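Long-range contact in B-type Cna protein (Enterococcus faecium, PDB 6FWY), which is of unknown function but, as a wall-anchored surface protein carrying a thioester domain, probably helps the bacterium attach covalently to host surfaces: residues 6-18 against 59-73. Residues are numbered along the deposited sequence; the frame is centred on the assembly and turned at random.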
loop_
_atom_site.group_PDB
_atom_site.type_symbol
_atom_site.label_atom_id
_atom_site.label_comp_id
_atom_site.label_asym_id
_atom_site.label_seq_id
_atom_site.Cartn_x
_atom_site.Cartn_y
_atom_site.Cartn_z
ATOM N N VAL A 6 -0.354 -9.095 5.113
ATOM C CA VAL A 6 -0.564 -7.714 5.526
ATOM C C VAL A 6 -1.429 -7.714 6.786
ATOM O O VAL A 6 -2.488 -8.347 6.810
ATOM C CB VAL A 6 -1.241 -6.898 4.412
ATOM C CG1 VAL A 6 -1.535 -5.448 4.843
ATOM C CG2 VAL A 6 -0.365 -6.908 3.153
ATOM N N THR A 7 -0.979 -7.014 7.827
ATOM C CA THR A 7 -1.763 -6.866 9.047
ATOM C C THR A 7 -2.905 -5.896 8.760
ATOM O O THR A 7 -2.683 -4.805 8.228
ATOM C CB THR A 7 -0.892 -6.364 10.219
ATOM O OG1 THR A 7 0.154 -7.310 10.471
ATOM C CG2 THR A 7 -1.701 -6.183 11.501
ATOM N N LYS A 8 -4.120 -6.302 9.096
ATOM C CA LYS A 8 -5.290 -5.496 8.772
ATOM C C LYS A 8 -5.584 -4.507 9.889
ATOM O O LYS A 8 -5.438 -4.849 11.067
ATOM C CB LYS A 8 -6.504 -6.400 8.510
ATOM C CG LYS A 8 -6.300 -7.424 7.396
ATOM C CD LYS A 8 -5.842 -6.797 6.079
ATOM C CE LYS A 8 -5.805 -7.787 4.918
ATOM N NZ LYS A 8 -4.811 -8.866 5.147
ATOM N N PRO A 9 -5.963 -3.267 9.539
ATOM C CA PRO A 9 -6.521 -2.392 10.565
ATOM C C PRO A 9 -7.860 -2.933 11.042
ATOM O O PRO A 9 -8.464 -3.733 10.344
ATOM C CB PRO A 9 -6.671 -1.038 9.875
ATOM C CG PRO A 9 -6.584 -1.308 8.434
ATOM C CD PRO A 9 -6.009 -2.665 8.211
ATOM N N THR A 10 -8.284 -2.537 12.228
ATOM C CA THR A 10 -9.569 -2.955 12.785
ATOM C C THR A 10 -10.674 -1.896 12.723
ATOM O O THR A 10 -11.860 -2.267 12.760
ATOM C CB THR A 10 -9.419 -3.399 14.251
ATOM O OG1 THR A 10 -8.835 -2.325 15.001
ATOM C CG2 THR A 10 -8.548 -4.665 14.339
ATOM N N SER A 11 -10.313 -0.613 12.686
ATOM C CA SER A 11 -11.284 0.484 12.561
ATOM C C SER A 11 -10.623 1.798 12.177
ATOM O O SER A 11 -9.403 1.920 12.196
ATOM C CB SER A 11 -12.073 0.692 13.847
ATOM O OG SER A 11 -11.240 1.272 14.849
ATOM N N ALA A 12 -11.454 2.767 11.826
ATOM C CA ALA A 12 -11.008 4.089 11.388
ATOM C C ALA A 12 -12.062 5.121 11.779
ATOM O O ALA A 12 -13.249 4.828 11.845
ATOM C CB ALA A 12 -10.757 4.136 9.878
ATOM N N LYS A 13 -11.590 6.328 12.076
ATOM C CA LYS A 13 -12.409 7.456 12.508
ATOM C C LYS A 13 -12.134 8.580 11.527
ATOM O O LYS A 13 -10.975 8.919 11.267
ATOM C CB LYS A 13 -11.990 7.897 13.920
ATOM C CG LYS A 13 -12.477 9.276 14.360
ATOM C CD LYS A 13 -13.732 9.252 15.240
ATOM C CE LYS A 13 -13.808 10.491 16.131
ATOM N NZ LYS A 13 -15.215 10.696 16.582
ATOM N N PHE A 14 -13.211 9.166 11.019
ATOM C CA PHE A 14 -13.102 10.185 9.982
ATOM C C PHE A 14 -13.636 11.529 10.458
ATOM O O PHE A 14 -14.550 11.603 11.287
ATOM C CB PHE A 14 -13.837 9.742 8.727
ATOM C CG PHE A 14 -13.288 8.484 8.125
ATOM C CD1 PHE A 14 -12.165 8.520 7.282
ATOM C CD2 PHE A 14 -13.889 7.255 8.380
ATOM C CE1 PHE A 14 -11.665 7.364 6.719
ATOM C CE2 PHE A 14 -13.380 6.085 7.827
ATOM C CZ PHE A 14 -12.258 6.147 7.004
ATOM N N ILE A 15 -13.073 12.585 9.883
ATOM C CA ILE A 15 -13.304 13.961 10.313
ATOM C C ILE A 15 -13.466 14.776 9.046
ATOM O O ILE A 15 -12.711 14.589 8.104
ATOM C CB ILE A 15 -12.081 14.487 11.092
ATOM C CG1 ILE A 15 -11.849 13.666 12.368
ATOM C CG2 ILE A 15 -12.265 15.958 11.447
ATOM C CD1 ILE A 15 -10.439 13.752 12.921
ATOM N N GLU A 16 -14.436 15.680 9.032
ATOM C CA GLU A 16 -14.660 16.616 7.910
ATOM C C GLU A 16 -13.566 17.673 7.878
ATOM O O GLU A 16 -13.167 18.170 8.938
ATOM C CB GLU A 16 -15.999 17.331 8.082
ATOM C CG GLU A 16 -17.252 16.422 8.066
ATOM C CD GLU A 16 -17.814 16.186 6.685
ATOM O OE1 GLU A 16 -17.022 16.094 5.707
ATOM O OE2 GLU A 16 -19.050 16.080 6.540
ATOM N N THR A 17 -13.066 18.012 6.691
ATOM C CA THR A 17 -12.065 19.090 6.544
ATOM C C THR A 17 -12.677 20.489 6.447
ATOM O O THR A 17 -11.971 21.480 6.600
ATOM C CB THR A 17 -11.205 18.916 5.268
ATOM O OG1 THR A 17 -12.032 19.058 4.102
ATOM C CG2 THR A 17 -10.529 17.566 5.248
ATOM N N GLY A 18 -13.962 20.574 6.149
ATOM C CA GLY A 18 -14.635 21.838 5.842
ATOM C C GLY A 18 -14.793 22.084 4.347
ATOM O O GLY A 18 -15.495 22.989 3.966
ATOM N N SER A 59 -21.639 11.275 4.459
ATOM C CA SER A 59 -20.239 11.157 4.897
ATOM C C SER A 59 -20.098 10.476 6.263
ATOM O O SER A 59 -20.938 10.674 7.119
ATOM C CB SER A 59 -19.571 12.543 4.931
ATOM O OG SER A 59 -19.957 13.375 6.073
ATOM N N PRO A 60 -19.031 9.684 6.454
ATOM C CA PRO A 60 -18.931 8.865 7.673
ATOM C C PRO A 60 -18.235 9.641 8.831
ATOM O O PRO A 60 -17.227 9.198 9.349
ATOM C CB PRO A 60 -18.080 7.693 7.198
ATOM C CG PRO A 60 -17.149 8.319 6.213
ATOM C CD PRO A 60 -17.842 9.505 5.590
ATOM N N THR A 61 -18.836 10.757 9.223
ATOM C CA THR A 61 -18.283 11.726 10.161
ATOM C C THR A 61 -19.332 12.182 11.176
ATOM O O THR A 61 -20.541 12.019 10.982
ATOM C CB THR A 61 -17.780 12.991 9.413
ATOM O OG1 THR A 61 -18.806 13.484 8.515
ATOM C CG2 THR A 61 -16.538 12.677 8.587
ATOM N N GLY A 62 -18.849 12.770 12.272
ATOM C CA GLY A 62 -19.699 13.202 13.393
ATOM C C GLY A 62 -19.870 12.134 14.463
ATOM O O GLY A 62 -19.345 11.045 14.347
ATOM N N SER A 63 -20.605 12.465 15.521
ATOM C CA SER A 63 -20.785 11.577 16.681
ATOM C C SER A 63 -21.608 10.322 16.367
ATOM O O SER A 63 -21.358 9.260 16.918
ATOM C CB SER A 63 -21.408 12.355 17.848
ATOM O OG SER A 63 -22.512 13.127 17.430
ATOM N N GLY A 64 -22.583 10.445 15.486
ATOM C CA GLY A 64 -23.386 9.309 15.012
ATOM C C GLY A 64 -22.515 8.228 14.388
ATOM O O GLY A 64 -22.506 7.079 14.859
ATOM N N ALA A 65 -21.752 8.614 13.366
ATOM C CA ALA A 65 -20.794 7.716 12.696
ATOM C C ALA A 65 -19.855 6.948 13.674
ATOM O O ALA A 65 -19.770 5.723 13.632
ATOM C CB ALA A 65 -19.955 8.502 11.688
ATOM N N GLY A 66 -19.170 7.703 14.528
ATOM C CA GLY A 66 -18.137 7.171 15.418
ATOM C C GLY A 66 -17.056 6.532 14.593
ATOM O O GLY A 66 -16.781 6.993 13.466
ATOM N N SER A 67 -16.494 5.458 15.090
ATOM C CA SER A 67 -15.595 4.613 14.297
ATOM C C SER A 67 -16.380 3.672 13.366
ATOM O O SER A 67 -17.427 3.141 13.741
ATOM C CB SER A 67 -14.626 3.798 15.191
ATOM O OG SER A 67 -15.088 3.494 16.491
ATOM N N LEU A 68 -15.839 3.497 12.167
ATOM C CA LEU A 68 -16.284 2.468 11.223
ATOM C C LEU A 68 -15.338 1.271 11.355
ATOM O O LEU A 68 -14.125 1.435 11.320
ATOM C CB LEU A 68 -16.209 3.011 9.800
ATOM C CG LEU A 68 -17.339 3.911 9.288
ATOM C CD1 LEU A 68 -17.429 5.189 10.052
ATOM C CD2 LEU A 68 -17.114 4.245 7.827
ATOM N N LYS A 69 -15.898 0.072 11.495
ATOM C CA LYS A 69 -15.089 -1.161 11.589
ATOM C C LYS A 69 -14.510 -1.508 10.215
ATOM O O LYS A 69 -15.060 -1.119 9.177
ATOM C CB LYS A 69 -15.966 -2.293 12.105
ATOM C CG LYS A 69 -15.340 -3.597 12.534
ATOM C CD LYS A 69 -16.465 -4.646 12.607
ATOM C CE LYS A 69 -15.964 -6.053 12.958
ATOM N NZ LYS A 69 -16.607 -7.148 12.152
ATOM N N TYR A 70 -13.382 -2.219 10.240
ATOM C CA TYR A 70 -12.720 -2.740 9.039
ATOM C C TYR A 70 -13.675 -3.582 8.201
ATOM O O TYR A 70 -14.427 -4.380 8.742
ATOM C CB TYR A 70 -11.511 -3.594 9.420
ATOM C CG TYR A 70 -10.828 -4.276 8.265
ATOM C CD1 TYR A 70 -10.129 -3.530 7.329
ATOM C CD2 TYR A 70 -10.883 -5.666 8.095
ATOM C CE1 TYR A 70 -9.479 -4.139 6.254
ATOM C CE2 TYR A 70 -10.218 -6.282 7.033
ATOM C CZ TYR A 70 -9.528 -5.516 6.110
ATOM O OH TYR A 70 -8.895 -6.083 5.028
ATOM N N LYS A 71 -13.647 -3.373 6.884
ATOM C CA LYS A 71 -14.476 -4.123 5.961
ATOM C C LYS A 71 -13.636 -5.023 5.052
ATOM O O LYS A 71 -13.911 -6.207 4.945
ATOM C CB LYS A 71 -15.316 -3.162 5.122
ATOM C CG LYS A 71 -16.275 -3.839 4.167
ATOM C CD LYS A 71 -16.999 -2.755 3.363
ATOM C CE LYS A 71 -17.598 -3.253 2.046
ATOM N NZ LYS A 71 -18.777 -4.130 2.254
ATOM N N GLY A 72 -12.642 -4.446 4.375
ATOM C CA GLY A 72 -11.791 -5.215 3.466
ATOM C C GLY A 72 -10.609 -4.462 2.906
ATOM O O GLY A 72 -10.395 -3.262 3.187
ATOM N N ALA A 73 -9.816 -5.188 2.123
ATOM C CA ALA A 73 -8.583 -4.650 1.541
ATOM C C ALA A 73 -8.918 -4.036 0.208
ATOM O O ALA A 73 -9.557 -4.668 -0.612
ATOM C CB ALA A 73 -7.565 -5.766 1.375
HETATM O O HOH W 1 -15.789 8.383 11.561
#
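K8 and Y70 meet at one end of a short antiparallel β-ladder in which strand 11-17 runs against strand 67-73, part of the large antiparallel sheet of this thioester-domain protein. K8 CB sits over one face of the Y70 ring as a CH-pi contact, 4.2 Å from the centroid, and a bend at chi2 brings CD to the phenol oxygen, 3.3 Å from Y70 OH. A second bend, at chi4, turns NZ to bond with V6 O. G72 N lies over the opposite face of the ring. In the ladder, A12 and L68 form a hydrogen-bonded pair, with L68 N 2.9 Å from A12 O; Y70 N also bonds to T10 O.

Beyond K13 the partner is no longer strand 67-73 but the loop 59-61, and a water joins the two segments, accepting from F14 N at 2.7 Å while lying within hydrogen-bonding distance of P60 O and G66 O. With CG beside its own backbone N (chi1 -61°), F14 touches with one side of its ring, CD2 against P60 CG (4.1 Å) and the neighbouring CE2 against L68 CD2 (4.2 Å), and F42 of strand 32-44 meets it at about 90°. At the far end E16 bends at chi2 to cross T61, and S59 OG donates to E16 OE2 at 2.9 Å, from above the carboxylate plane.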